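Local structure of cytoplasmic protein (7LPO) at residues I493-K505 / D554-L566. The protein probably hydrolyses steryl beta-glucosides, as a sterylglucosidase of glycoside hydrolase family 5. Residues are numbered along the deposited sequence; the frame is centred on the assembly and turned at random.
Sequences IRKMIQGELAVLK and DCSMNACDGPNCL
The guanidinium of Arg494 receives CB of Asn558 over one face, while the Asp554 carboxylate and a water stand at its edge; the side chains of Arg494 and Asn558 cross at about a right angle, yet the Asn558 amide plane is turned only 22° from the guanidinium. A bend at chi3 (65°) brings the tip of Arg494 to this place. NH1 of Arg494 makes a salt bridge of 2.8 Å to OD2 of Asp554, reaching that oxygen from above the carboxylate plane, and OD1 of Asp554 has a second partner in Arg667. The Gln498 amide lies against CA of Gly562, with OE1 beside CD of Pro563. Gln498 NE2 donates to Asn558 O at 3.0 Å from above the carbonyl plane, and the backbone N of Asp561 approaches the same oxygen from the opposite face.

Asn564 illustrates how one amide can tie a turn to a helix. Its ND2 donates to Ala559 O at 2.8 Å, nearly along the C=O axis, and across the contact to Gln498 O at 3.0 Å, with both acceptors lying in its amide plane. Two bonds from one nitrogen thus fix the rotation of the group. Gln498 O also keeps its helical bond from the backbone N of Ala502. Farther along, NZ of Lys505 donates to Asn564 O (2.9 Å).

Beneath this polar border, Cys555 SG lies 3.6 Å from CD1 of Ile497. Ala559 CB rests against both Ile497 CG2 and Leu501 CD2, and its small methyl lets the backbones come close, with CA of Gln498 and CA of Ala559 3.8 Å apart. The helix segments cross at -44°, their axes 8.3 Å apart. Leu501 and Leu566 extend this apolar packing to Val519 on strand 518-522, as expected for neighbouring outer helices packed around the TIM barrel of a family 5 glycoside hydrolase.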
loop_
_atom_site.group_PDB
_atom_site.type_symbol
_atom_site.label_atom_id
_atom_site.label_comp_id
_atom_site.label_asym_id
_atom_site.label_seq_id
_atom_site.Cartn_x
_atom_site.Cartn_y
_atom_site.Cartn_z
ATOM N N ILE A 493 4.922 -21.129 -11.853
ATOM C CA ILE A 493 4.212 -20.077 -11.135
ATOM C C ILE A 493 5.178 -18.971 -10.739
ATOM O O ILE A 493 4.905 -17.783 -10.941
ATOM C CB ILE A 493 3.480 -20.654 -9.911
ATOM C CG1 ILE A 493 2.292 -21.515 -10.362
ATOM C CG2 ILE A 493 3.007 -19.529 -8.997
ATOM C CD1 ILE A 493 1.646 -22.339 -9.245
ATOM N N ARG A 494 6.335 -19.347 -10.193
ATOM C CA ARG A 494 7.321 -18.356 -9.773
ATOM C C ARG A 494 7.797 -17.519 -10.952
ATOM O O ARG A 494 7.893 -16.289 -10.857
ATOM C CB ARG A 494 8.498 -19.060 -9.101
ATOM C CG ARG A 494 8.155 -19.613 -7.729
ATOM C CD ARG A 494 9.179 -20.614 -7.247
ATOM N NE ARG A 494 10.492 -20.012 -7.035
ATOM C CZ ARG A 494 10.925 -19.529 -5.873
ATOM N NH1 ARG A 494 10.148 -19.566 -4.791
ATOM N NH2 ARG A 494 12.149 -19.018 -5.786
ATOM N N LYS A 495 8.104 -18.173 -12.074
ATOM C CA LYS A 495 8.579 -17.443 -13.244
ATOM C C LYS A 495 7.516 -16.483 -13.751
ATOM O O LYS A 495 7.826 -15.370 -14.189
ATOM C CB LYS A 495 8.979 -18.430 -14.338
ATOM C CG LYS A 495 9.585 -17.790 -15.577
ATOM C CD LYS A 495 10.071 -18.862 -16.556
ATOM C CE LYS A 495 10.660 -18.257 -17.830
ATOM N NZ LYS A 495 10.107 -18.911 -19.063
ATOM N N MET A 496 6.252 -16.895 -13.688
ATOM C CA MET A 496 5.168 -16.048 -14.165
ATOM C C MET A 496 5.018 -14.803 -13.297
ATOM O O MET A 496 4.887 -13.690 -13.822
ATOM C CB MET A 496 3.875 -16.861 -14.198
ATOM C CG MET A 496 2.691 -16.119 -14.751
ATOM S SD MET A 496 1.775 -15.367 -13.414
ATOM C CE MET A 496 0.990 -16.813 -12.695
ATOM N N ILE A 497 5.072 -14.965 -11.970
ATOM C CA ILE A 497 4.925 -13.815 -11.085
ATOM C C ILE A 497 6.120 -12.882 -11.221
ATOM O O ILE A 497 5.971 -11.655 -11.220
ATOM C CB ILE A 497 4.703 -14.280 -9.632
ATOM C CG1 ILE A 497 3.450 -15.150 -9.603
ATOM C CG2 ILE A 497 4.586 -13.081 -8.696
ATOM C CD1 ILE A 497 2.784 -15.272 -8.273
ATOM N N GLN A 498 7.315 -13.439 -11.374
ATOM C CA GLN A 498 8.474 -12.599 -11.644
ATOM C C GLN A 498 8.288 -11.822 -12.943
ATOM O O GLN A 498 8.722 -10.668 -13.052
ATOM C CB GLN A 498 9.734 -13.458 -11.702
ATOM C CG GLN A 498 11.013 -12.674 -11.741
ATOM C CD GLN A 498 12.227 -13.577 -11.707
ATOM O OE1 GLN A 498 12.739 -13.970 -12.744
ATOM N NE2 GLN A 498 12.681 -13.923 -10.507
ATOM N N GLY A 499 7.645 -12.437 -13.936
ATOM C CA GLY A 499 7.336 -11.715 -15.160
ATOM C C GLY A 499 6.347 -10.585 -14.956
ATOM O O GLY A 499 6.448 -9.542 -15.609
ATOM N N GLU A 500 5.394 -10.763 -14.035
ATOM C CA GLU A 500 4.466 -9.678 -13.734
ATOM C C GLU A 500 5.191 -8.479 -13.133
ATOM O O GLU A 500 4.891 -7.331 -13.471
ATOM C CB GLU A 500 3.372 -10.169 -12.789
ATOM C CG GLU A 500 2.369 -11.116 -13.432
ATOM C CD GLU A 500 1.185 -11.419 -12.512
ATOM O OE1 GLU A 500 1.296 -12.317 -11.662
ATOM O OE2 GLU A 500 0.138 -10.756 -12.643
ATOM N N LEU A 501 6.135 -8.711 -12.223
ATOM C CA LEU A 501 6.867 -7.586 -11.656
ATOM C C LEU A 501 7.719 -6.892 -12.716
ATOM O O LEU A 501 7.958 -5.685 -12.627
ATOM C CB LEU A 501 7.744 -8.052 -10.494
ATOM C CG LEU A 501 7.130 -8.156 -9.097
ATOM C CD1 LEU A 501 6.693 -6.793 -8.621
ATOM C CD2 LEU A 501 5.958 -9.133 -9.084
ATOM N N ALA A 502 8.189 -7.633 -13.720
ATOM C CA ALA A 502 8.970 -7.020 -14.787
ATOM C C ALA A 502 8.121 -6.063 -15.612
ATOM O O ALA A 502 8.634 -5.061 -16.119
ATOM C CB ALA A 502 9.577 -8.099 -15.689
ATOM N N VAL A 503 6.824 -6.352 -15.756
ATOM C CA VAL A 503 5.937 -5.456 -16.494
ATOM C C VAL A 503 5.818 -4.116 -15.777
ATOM O O VAL A 503 5.821 -3.052 -16.407
ATOM C CB VAL A 503 4.558 -6.118 -16.687
ATOM C CG1 VAL A 503 3.522 -5.100 -17.152
ATOM C CG2 VAL A 503 4.659 -7.282 -17.674
ATOM N N LEU A 504 5.715 -4.144 -14.450
ATOM C CA LEU A 504 5.604 -2.897 -13.705
ATOM C C LEU A 504 6.894 -2.099 -13.782
ATOM O O LEU A 504 6.862 -0.867 -13.885
ATOM C CB LEU A 504 5.251 -3.178 -12.247
ATOM C CG LEU A 504 3.881 -3.769 -11.941
ATOM C CD1 LEU A 504 3.749 -3.880 -10.420
ATOM C CD2 LEU A 504 2.774 -2.935 -12.515
ATOM N N LYS A 505 8.041 -2.779 -13.699
ATOM C CA LYS A 505 9.313 -2.096 -13.899
ATOM C C LYS A 505 9.336 -1.401 -15.254
ATOM O O LYS A 505 9.802 -0.261 -15.372
ATOM C CB LYS A 505 10.465 -3.097 -13.778
ATOM C CG LYS A 505 11.756 -2.517 -13.218
ATOM C CD LYS A 505 12.820 -3.614 -13.044
ATOM C CE LYS A 505 14.208 -3.033 -12.808
ATOM N NZ LYS A 505 15.298 -3.915 -13.349
ATOM N N ASP A 554 7.957 -16.706 -0.490
ATOM C CA ASP A 554 9.191 -16.834 -1.268
ATOM C C ASP A 554 8.954 -16.614 -2.758
ATOM O O ASP A 554 9.824 -16.067 -3.443
ATOM C CB ASP A 554 9.800 -18.218 -1.015
ATOM C CG ASP A 554 11.141 -18.408 -1.693
ATOM O OD1 ASP A 554 11.997 -17.505 -1.624
ATOM O OD2 ASP A 554 11.345 -19.477 -2.302
ATOM N N CYS A 555 7.792 -17.018 -3.275
ATOM C CA CYS A 555 7.454 -16.727 -4.667
ATOM C C CYS A 555 7.327 -15.223 -4.904
ATOM O O CYS A 555 7.875 -14.682 -5.874
ATOM C CB CYS A 555 6.157 -17.438 -5.044
ATOM S SG CYS A 555 5.530 -16.972 -6.665
ATOM N N SER A 556 6.626 -14.521 -4.013
ATOM C CA SER A 556 6.492 -13.079 -4.180
ATOM C C SER A 556 7.836 -12.379 -4.020
ATOM O O SER A 556 8.137 -11.432 -4.759
ATOM C CB SER A 556 5.477 -12.522 -3.182
ATOM O OG SER A 556 4.170 -12.629 -3.710
ATOM N N MET A 557 8.660 -12.823 -3.063
ATOM C CA MET A 557 9.969 -12.201 -2.877
ATOM C C MET A 557 10.916 -12.529 -4.035
ATOM O O MET A 557 11.680 -11.669 -4.490
ATOM C CB MET A 557 10.574 -12.652 -1.548
ATOM C CG MET A 557 9.883 -12.120 -0.309
ATOM S SD MET A 557 9.891 -10.313 -0.234
ATOM C CE MET A 557 8.211 -9.958 -0.741
ATOM N N ASN A 558 10.907 -13.774 -4.506
ATOM C CA ASN A 558 11.724 -14.120 -5.668
ATOM C C ASN A 558 11.346 -13.275 -6.875
ATOM O O ASN A 558 12.197 -12.982 -7.718
ATOM C CB ASN A 558 11.575 -15.608 -5.992
ATOM C CG ASN A 558 12.367 -16.031 -7.242
ATOM O OD1 ASN A 558 13.595 -16.048 -7.237
ATOM N ND2 ASN A 558 11.656 -16.371 -8.309
ATOM N N ALA A 559 10.088 -12.841 -6.955
ATOM C CA ALA A 559 9.636 -12.084 -8.115
ATOM C C ALA A 559 10.294 -10.710 -8.162
ATOM O O ALA A 559 10.432 -10.125 -9.243
ATOM C CB ALA A 559 8.111 -11.958 -8.097
ATOM N N CYS A 560 10.719 -10.189 -7.015
ATOM C CA CYS A 560 11.477 -8.949 -6.969
ATOM C C CYS A 560 12.967 -9.165 -7.187
ATOM O O CYS A 560 13.713 -8.183 -7.265
ATOM C CB CYS A 560 11.242 -8.241 -5.633
ATOM S SG CYS A 560 9.492 -7.955 -5.318
ATOM N N ASP A 561 13.406 -10.411 -7.287
ATOM C CA ASP A 561 14.795 -10.749 -7.576
ATOM C C ASP A 561 14.920 -11.018 -9.081
ATOM O O ASP A 561 14.385 -10.224 -9.859
ATOM C CB ASP A 561 15.230 -11.914 -6.687
ATOM C CG ASP A 561 15.453 -11.516 -5.238
ATOM O OD1 ASP A 561 15.446 -10.303 -4.935
ATOM O OD2 ASP A 561 15.653 -12.435 -4.396
ATOM N N GLY A 562 15.563 -12.096 -9.519
ATOM C CA GLY A 562 15.737 -12.341 -10.927
ATOM C C GLY A 562 16.411 -11.167 -11.595
ATOM O O GLY A 562 17.315 -10.539 -11.035
ATOM N N PRO A 563 15.970 -10.836 -12.811
ATOM C CA PRO A 563 16.489 -9.634 -13.475
ATOM C C PRO A 563 15.862 -8.347 -12.977
ATOM O O PRO A 563 16.313 -7.268 -13.389
ATOM C CB PRO A 563 16.137 -9.875 -14.948
ATOM C CG PRO A 563 14.834 -10.669 -14.871
ATOM C CD PRO A 563 15.019 -11.579 -13.666
ATOM N N ASN A 564 14.829 -8.420 -12.129
ATOM C CA ASN A 564 14.130 -7.211 -11.707
ATOM C C ASN A 564 14.954 -6.425 -10.692
ATOM O O ASN A 564 15.065 -5.203 -10.799
ATOM C CB ASN A 564 12.755 -7.573 -11.136
ATOM C CG ASN A 564 11.842 -8.203 -12.180
ATOM O OD1 ASN A 564 11.935 -7.894 -13.362
ATOM N ND2 ASN A 564 10.951 -9.079 -11.741
ATOM N N CYS A 565 15.517 -7.106 -9.691
ATOM C CA CYS A 565 16.373 -6.479 -8.678
ATOM C C CYS A 565 15.713 -5.237 -8.074
ATOM O O CYS A 565 16.294 -4.150 -8.018
ATOM C CB CYS A 565 17.746 -6.141 -9.270
ATOM S SG CYS A 565 18.745 -7.588 -9.745
ATOM N N LEU A 566 14.498 -5.419 -7.571
ATOM C CA LEU A 566 13.640 -4.300 -7.219
ATOM C C LEU A 566 13.796 -3.855 -5.768
ATOM O O LEU A 566 14.179 -4.627 -4.882
ATOM C CB LEU A 566 12.174 -4.664 -7.465
ATOM C CG LEU A 566 11.638 -4.521 -8.887
ATOM C CD1 LEU A 566 10.329 -5.295 -9.024
ATOM C CD2 LEU A 566 11.439 -3.057 -9.236
HETATM O O HOH W 1 8.900 -15.663 -8.348
HETATM O O HOH W 2 13.582 -17.313 -3.660
HETATM O O HOH W 3 15.179 -15.442 -9.515
HETATM O O HOH W 4 15.577 -5.179 -15.725
#